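Local coordinates for protein Phospholipase/Carboxylesterase (Dyadobacter fermentans, PDB 4H0C) that probably hydrolyses carboxylic ester bonds, perhaps including the palmitoyl thioesters of proteins, as a member of the alpha/beta hydrolase superfamily, at residues T118-T132 with N144-T158. Numbering follows the deposited sequence. Where two conformers were deposited one is given.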
loop_
_atom_site.group_PDB
_atom_site.type_symbol
_atom_site.label_atom_id
_atom_site.label_comp_id
_atom_site.label_asym_id
_atom_site.label_seq_id
_atom_site.Cartn_x
_atom_site.Cartn_y
_atom_site.Cartn_z
ATOM N N THR A 118 -0.241 5.442 4.354
ATOM C CA THR A 118 0.912 6.319 4.197
ATOM C C THR A 118 0.498 7.792 4.149
ATOM O O THR A 118 1.254 8.625 4.564
ATOM C CB THR A 118 1.799 5.951 3.005
ATOM O OG1 THR A 118 0.997 5.910 1.833
ATOM C CG2 THR A 118 2.442 4.572 3.227
ATOM N N THR A 119 -0.696 8.086 3.632
ATOM C CA THR A 119 -1.184 9.460 3.493
ATOM C C THR A 119 -1.759 9.990 4.829
ATOM O O THR A 119 -1.679 11.196 5.137
ATOM C CB THR A 119 -2.141 9.553 2.295
ATOM O OG1 THR A 119 -1.481 8.969 1.157
ATOM C CG2 THR A 119 -2.464 11.017 1.943
ATOM N N ARG A 120 -2.277 9.090 5.661
ATOM C CA ARG A 120 -2.636 9.497 7.037
ATOM C C ARG A 120 -1.405 9.723 7.898
ATOM O O ARG A 120 -1.494 10.374 8.952
ATOM C CB ARG A 120 -3.528 8.425 7.682
ATOM C CG ARG A 120 -4.939 8.396 7.105
ATOM C CD ARG A 120 -5.812 7.476 7.929
ATOM N NE ARG A 120 -7.127 7.307 7.326
ATOM C CZ ARG A 120 -8.244 7.077 8.014
ATOM N NH1 ARG A 120 -8.218 7.055 9.348
ATOM N NH2 ARG A 120 -9.383 6.908 7.368
ATOM N N ASN A 121 -0.266 9.168 7.463
ATOM C CA ASN A 121 0.964 9.148 8.255
ATOM C C ASN A 121 2.147 9.535 7.399
ATOM O O ASN A 121 3.124 8.796 7.323
ATOM C CB ASN A 121 1.178 7.747 8.850
ATOM C CG ASN A 121 0.055 7.351 9.787
ATOM O OD1 ASN A 121 0.006 7.809 10.935
ATOM N ND2 ASN A 121 -0.861 6.516 9.311
ATOM N N ALA A 122 2.018 10.654 6.685
ATOM C CA ALA A 122 3.016 11.027 5.665
ATOM C C ALA A 122 4.295 11.487 6.330
ATOM O O ALA A 122 4.259 12.262 7.267
ATOM C CB ALA A 122 2.476 12.086 4.714
ATOM N N ARG A 123 5.401 10.930 5.873
ATOM C CA ARG A 123 6.731 11.341 6.277
ATOM C C ARG A 123 7.668 10.855 5.204
ATOM O O ARG A 123 7.217 10.344 4.204
ATOM C CB ARG A 123 7.118 10.792 7.647
ATOM C CG ARG A 123 6.781 9.343 7.874
ATOM C CD ARG A 123 7.072 9.061 9.329
ATOM N NE ARG A 123 6.658 7.761 9.802
ATOM C CZ ARG A 123 7.270 7.127 10.804
ATOM N NH1 ARG A 123 8.340 7.676 11.390
ATOM N NH2 ARG A 123 6.826 5.942 11.201
ATOM N N LYS A 124 8.973 11.010 5.404
ATOM C CA LYS A 124 9.917 10.544 4.392
ATOM C C LYS A 124 9.998 9.030 4.497
ATOM O O LYS A 124 10.415 8.495 5.530
ATOM C CB LYS A 124 11.304 11.174 4.566
ATOM C CG LYS A 124 12.258 10.846 3.422
ATOM C CD LYS A 124 13.572 11.588 3.611
ATOM C CE LYS A 124 14.448 11.475 2.377
ATOM N NZ LYS A 124 15.872 11.796 2.654
ATOM N N TYR A 125 9.533 8.347 3.457
ATOM C CA TYR A 125 9.646 6.899 3.388
ATOM C C TYR A 125 10.629 6.539 2.285
ATOM O O TYR A 125 10.992 7.398 1.468
ATOM C CB TYR A 125 8.275 6.288 3.077
ATOM C CG TYR A 125 7.261 6.365 4.218
ATOM C CD1 TYR A 125 7.496 5.716 5.452
ATOM C CD2 TYR A 125 6.067 7.077 4.063
ATOM C CE1 TYR A 125 6.550 5.766 6.475
ATOM C CE2 TYR A 125 5.133 7.153 5.085
ATOM C CZ TYR A 125 5.366 6.492 6.272
ATOM O OH TYR A 125 4.417 6.581 7.253
ATOM N N GLY A 126 11.035 5.270 2.222
ATOM C CA GLY A 126 11.895 4.813 1.135
ATOM C C GLY A 126 11.224 4.916 -0.224
ATOM O O GLY A 126 11.827 5.367 -1.197
ATOM N N GLY A 127 9.961 4.528 -0.287
ATOM C CA GLY A 127 9.198 4.546 -1.531
ATOM C C GLY A 127 7.870 3.857 -1.309
ATOM O O GLY A 127 7.727 3.060 -0.369
ATOM N N ILE A 128 6.885 4.177 -2.144
ATOM C CA ILE A 128 5.540 3.638 -1.991
ATOM C C ILE A 128 5.055 3.163 -3.349
ATOM O O ILE A 128 5.094 3.910 -4.319
ATOM C CB ILE A 128 4.582 4.717 -1.412
ATOM C CG1 ILE A 128 5.053 5.131 -0.004
ATOM C CG2 ILE A 128 3.158 4.185 -1.370
ATOM C CD1 ILE A 128 4.443 6.432 0.527
ATOM N N ILE A 129 4.631 1.903 -3.422
ATOM C CA ILE A 129 4.174 1.308 -4.680
ATOM C C ILE A 129 2.722 0.878 -4.539
ATOM O O ILE A 129 2.393 -0.018 -3.740
ATOM C CB ILE A 129 5.048 0.092 -5.027
ATOM C CG1 ILE A 129 6.530 0.488 -5.119
ATOM C CG2 ILE A 129 4.555 -0.534 -6.318
ATOM C CD1 ILE A 129 7.453 -0.683 -4.827
ATOM N N ALA A 130 1.836 1.533 -5.286
ATOM C CA ALA A 130 0.406 1.253 -5.222
ATOM C C ALA A 130 -0.090 0.749 -6.564
ATOM O O ALA A 130 -0.496 1.536 -7.447
ATOM C CB ALA A 130 -0.363 2.493 -4.782
ATOM N N PHE A 131 -0.015 -0.573 -6.750
ATOM C CA PHE A 131 -0.498 -1.201 -7.989
ATOM C C PHE A 131 -2.018 -1.255 -7.958
ATOM O O PHE A 131 -2.601 -2.051 -7.218
ATOM C CB PHE A 131 0.024 -2.640 -8.153
ATOM C CG PHE A 131 1.521 -2.762 -8.316
ATOM C CD1 PHE A 131 2.186 -2.173 -9.392
ATOM C CD2 PHE A 131 2.265 -3.536 -7.408
ATOM C CE1 PHE A 131 3.562 -2.332 -9.546
ATOM C CE2 PHE A 131 3.630 -3.706 -7.564
ATOM C CZ PHE A 131 4.291 -3.094 -8.634
ATOM N N THR A 132 -2.649 -0.430 -8.793
ATOM C CA THR A 132 -4.120 -0.382 -8.942
ATOM C C THR A 132 -4.853 -0.098 -7.632
ATOM O O THR A 132 -5.572 -0.956 -7.077
ATOM C CB THR A 132 -4.665 -1.631 -9.637
ATOM O OG1 THR A 132 -3.858 -1.891 -10.798
ATOM C CG2 THR A 132 -6.161 -1.423 -10.091
ATOM N N ASN A 144 -8.176 13.731 7.435
ATOM C CA ASN A 144 -7.419 12.569 7.916
ATOM C C ASN A 144 -5.963 12.517 7.466
ATOM O O ASN A 144 -5.165 11.727 8.009
ATOM C CB ASN A 144 -8.112 11.277 7.489
ATOM C CG ASN A 144 -9.442 11.070 8.191
ATOM O OD1 ASN A 144 -9.703 11.613 9.280
ATOM N ND2 ASN A 144 -10.287 10.285 7.579
ATOM N N TYR A 145 -5.611 13.358 6.492
ATOM C CA TYR A 145 -4.311 13.254 5.856
ATOM C C TYR A 145 -3.355 14.260 6.446
ATOM O O TYR A 145 -3.611 15.475 6.402
ATOM C CB TYR A 145 -4.432 13.396 4.344
ATOM C CG TYR A 145 -5.317 12.344 3.723
ATOM C CD1 TYR A 145 -5.249 11.002 4.150
ATOM C CD2 TYR A 145 -6.272 12.684 2.742
ATOM C CE1 TYR A 145 -6.076 10.031 3.605
ATOM C CE2 TYR A 145 -7.082 11.712 2.181
ATOM C CZ TYR A 145 -6.990 10.396 2.616
ATOM O OH TYR A 145 -7.816 9.460 2.045
ATOM N N LYS A 146 -2.289 13.750 7.055
ATOM C CA LYS A 146 -1.353 14.605 7.791
ATOM C C LYS A 146 0.076 14.211 7.503
ATOM O O LYS A 146 0.369 13.034 7.279
ATOM C CB LYS A 146 -1.580 14.556 9.320
ATOM C CG LYS A 146 -2.982 14.904 9.778
ATOM C CD LYS A 146 -3.217 16.398 9.762
ATOM C CE LYS A 146 -4.625 16.706 10.251
ATOM N NZ LYS A 146 -4.871 18.156 10.113
ATOM N N GLY A 147 0.967 15.196 7.532
ATOM C CA GLY A 147 2.377 14.931 7.359
ATOM C C GLY A 147 2.932 15.561 6.095
ATOM O O GLY A 147 2.260 16.356 5.428
ATOM N N ASP A 148 4.189 15.242 5.786
ATOM C CA ASP A 148 4.807 15.698 4.533
ATOM C C ASP A 148 5.674 14.569 4.011
ATOM O O ASP A 148 6.452 13.995 4.769
ATOM C CB ASP A 148 5.652 16.962 4.758
ATOM C CG ASP A 148 6.075 17.618 3.436
ATOM O OD1 ASP A 148 7.059 17.158 2.801
ATOM O OD2 ASP A 148 5.422 18.601 3.023
ATOM N N PHE A 149 5.521 14.207 2.744
ATOM C CA PHE A 149 6.286 13.080 2.223
ATOM C C PHE A 149 7.794 13.353 1.993
ATOM O O PHE A 149 8.571 12.415 1.779
ATOM C CB PHE A 149 5.635 12.531 0.955
ATOM C CG PHE A 149 4.419 11.695 1.217
ATOM C CD1 PHE A 149 4.533 10.417 1.764
ATOM C CD2 PHE A 149 3.158 12.165 0.874
ATOM C CE1 PHE A 149 3.405 9.625 1.957
ATOM C CE2 PHE A 149 2.019 11.389 1.072
ATOM C CZ PHE A 149 2.136 10.115 1.611
ATOM N N LYS A 150 8.192 14.621 2.043
ATOM C CA LYS A 150 9.595 14.997 1.869
ATOM C C LYS A 150 10.161 14.360 0.594
ATOM O O LYS A 150 11.283 13.855 0.587
ATOM C CB LYS A 150 10.423 14.583 3.099
ATOM C CG LYS A 150 9.899 15.106 4.438
ATOM C CD LYS A 150 10.294 16.560 4.664
ATOM C CE LYS A 150 10.449 16.887 6.157
ATOM N NZ LYS A 150 9.169 16.882 6.915
ATOM N N GLN A 151 9.361 14.363 -0.472
ATOM C CA GLN A 151 9.797 13.911 -1.798
ATOM C C GLN A 151 9.847 12.383 -1.925
ATOM O O GLN A 151 10.419 11.874 -2.899
ATOM C CB GLN A 151 11.147 14.554 -2.233
ATOM C CG GLN A 151 11.141 16.061 -2.055
ATOM C CD GLN A 151 12.364 16.752 -2.588
ATOM O OE1 GLN A 151 13.285 16.126 -3.146
ATOM N NE2 GLN A 151 12.370 18.065 -2.454
ATOM N N THR A 152 9.214 11.653 -0.995
ATOM C CA THR A 152 9.083 10.177 -1.133
ATOM C C THR A 152 8.605 9.806 -2.544
ATOM O O THR A 152 7.550 10.291 -2.991
ATOM C CB THR A 152 8.047 9.580 -0.145
ATOM O OG1 THR A 152 8.455 9.798 1.202
ATOM C CG2 THR A 152 7.877 8.081 -0.376
ATOM N N PRO A 153 9.348 8.920 -3.231
ATOM C CA PRO A 153 8.883 8.477 -4.546
ATOM C C PRO A 153 7.658 7.575 -4.385
ATOM O O PRO A 153 7.681 6.664 -3.562
ATOM C CB PRO A 153 10.081 7.690 -5.117
ATOM C CG PRO A 153 11.260 8.084 -4.269
ATOM C CD PRO A 153 10.735 8.515 -2.934
ATOM N N VAL A 154 6.608 7.836 -5.167
ATOM C CA VAL A 154 5.369 7.068 -5.128
ATOM C C VAL A 154 5.012 6.669 -6.550
ATOM O O VAL A 154 5.044 7.502 -7.454
ATOM C CB VAL A 154 4.186 7.885 -4.532
ATOM C CG1 VAL A 154 2.888 7.083 -4.537
ATOM C CG2 VAL A 154 4.503 8.373 -3.123
ATOM N N PHE A 155 4.709 5.388 -6.747
ATOM C CA PHE A 155 4.179 4.889 -8.021
ATOM C C PHE A 155 2.734 4.488 -7.816
ATOM O O PHE A 155 2.423 3.716 -6.924
ATOM C CB PHE A 155 4.977 3.690 -8.518
ATOM C CG PHE A 155 4.433 3.089 -9.791
ATOM C CD1 PHE A 155 4.727 3.673 -11.035
ATOM C CD2 PHE A 155 3.587 1.973 -9.760
ATOM C CE1 PHE A 155 4.213 3.135 -12.221
ATOM C CE2 PHE A 155 3.085 1.428 -10.948
ATOM C CZ PHE A 155 3.393 2.014 -12.174
ATOM N N ILE A 156 1.848 5.044 -8.628
ATOM C CA ILE A 156 0.434 4.709 -8.564
ATOM C C ILE A 156 -0.053 4.387 -9.971
ATOM O O ILE A 156 0.167 5.141 -10.915
ATOM C CB ILE A 156 -0.410 5.817 -7.863
ATOM C CG1 ILE A 156 -1.883 5.404 -7.710
ATOM C CG2 ILE A 156 -0.278 7.158 -8.572
ATOM C CD1 ILE A 156 -2.703 6.369 -6.852
ATOM N N SER A 157 -0.690 3.236 -10.110
ATOM C CA SER A 157 -1.206 2.834 -11.415
ATOM C C SER A 157 -2.634 2.358 -11.331
ATOM O O SER A 157 -3.143 2.055 -10.259
ATOM C CB SER A 157 -0.357 1.709 -11.972
ATOM O OG SER A 157 -0.424 0.602 -11.102
ATOM N N THR A 158 -3.278 2.322 -12.486
ATOM C CA THR A 158 -4.535 1.620 -12.668
ATOM C C THR A 158 -4.730 1.323 -14.150
ATOM O O THR A 158 -3.958 1.793 -15.011
ATOM C CB THR A 158 -5.749 2.382 -12.067
ATOM O OG1 THR A 158 -6.898 1.512 -12.038
ATOM C CG2 THR A 158 -6.064 3.672 -12.849
HETATM O O HOH W 1 -3.663 11.158 10.346
#
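The CB of Ala122 sits over the centre of one face of the Phe149 ring. It lies 3.6 Å from the ring centroid and only 7° off the normal, a CH-pi contact. Ile128 crosses the same ring at about a right angle, CD1 meeting Phe149 CE1 at 3.6 Å. The Thr119 hydroxyl lies at the ring edge, in plane, and is hydrogen-bonded to Leu115 O. Leu177 of helix 167-179 also touches the ring. At the helix end, Thr119 has OG1 beside the backbone N (chi1 -51°), which leaves CG2 anti to N and over one face of the Tyr145 ring. Arg120 and Asn144 run side by side, pointing the same way, with Asn144 ND2 over one guanidinium face; the arginine pairs with Glu116.

Thr152 closes the type I' turn from Phe149. Its OG1 donates to Phe149 O (2.7 Å), on a lone pair, and accepts from Tyr125 N at 2.9 Å along an almost straight N-H line (174°). CG2 packs on Tyr125 CB and Ile128 CD1. A valine here would probably leave Tyr125 N without its acceptor and Phe149 O with one donor fewer.

Beyond the turn, strands 127-131 and 153-158 run parallel as neighbours in the central sheet of the alpha/beta hydrolase fold, between strands 102-107 and 183-190. Ile128 N donates to Pro153 O and Ala130 N to Phe155 O (2.8 Å), while Ile128 O and Ala130 O accept from Phe155 N and Ser157 N. Ile128, Ala130, Val154 and Ile156 share one face. Ile129, Phe131 and Phe155 share the other, where the two phenylalanines cross at about a right angle (CD1 of Phe131 to CE2 of Phe155, 4.0 Å).

At the far end Thr132 touches His194 of a probable Ser-His-Asp triad. The chemistry implies a mostly buried join, apolar round Phe149 and across the strands, with the Thr152 hydroxyl serving two backbone groups.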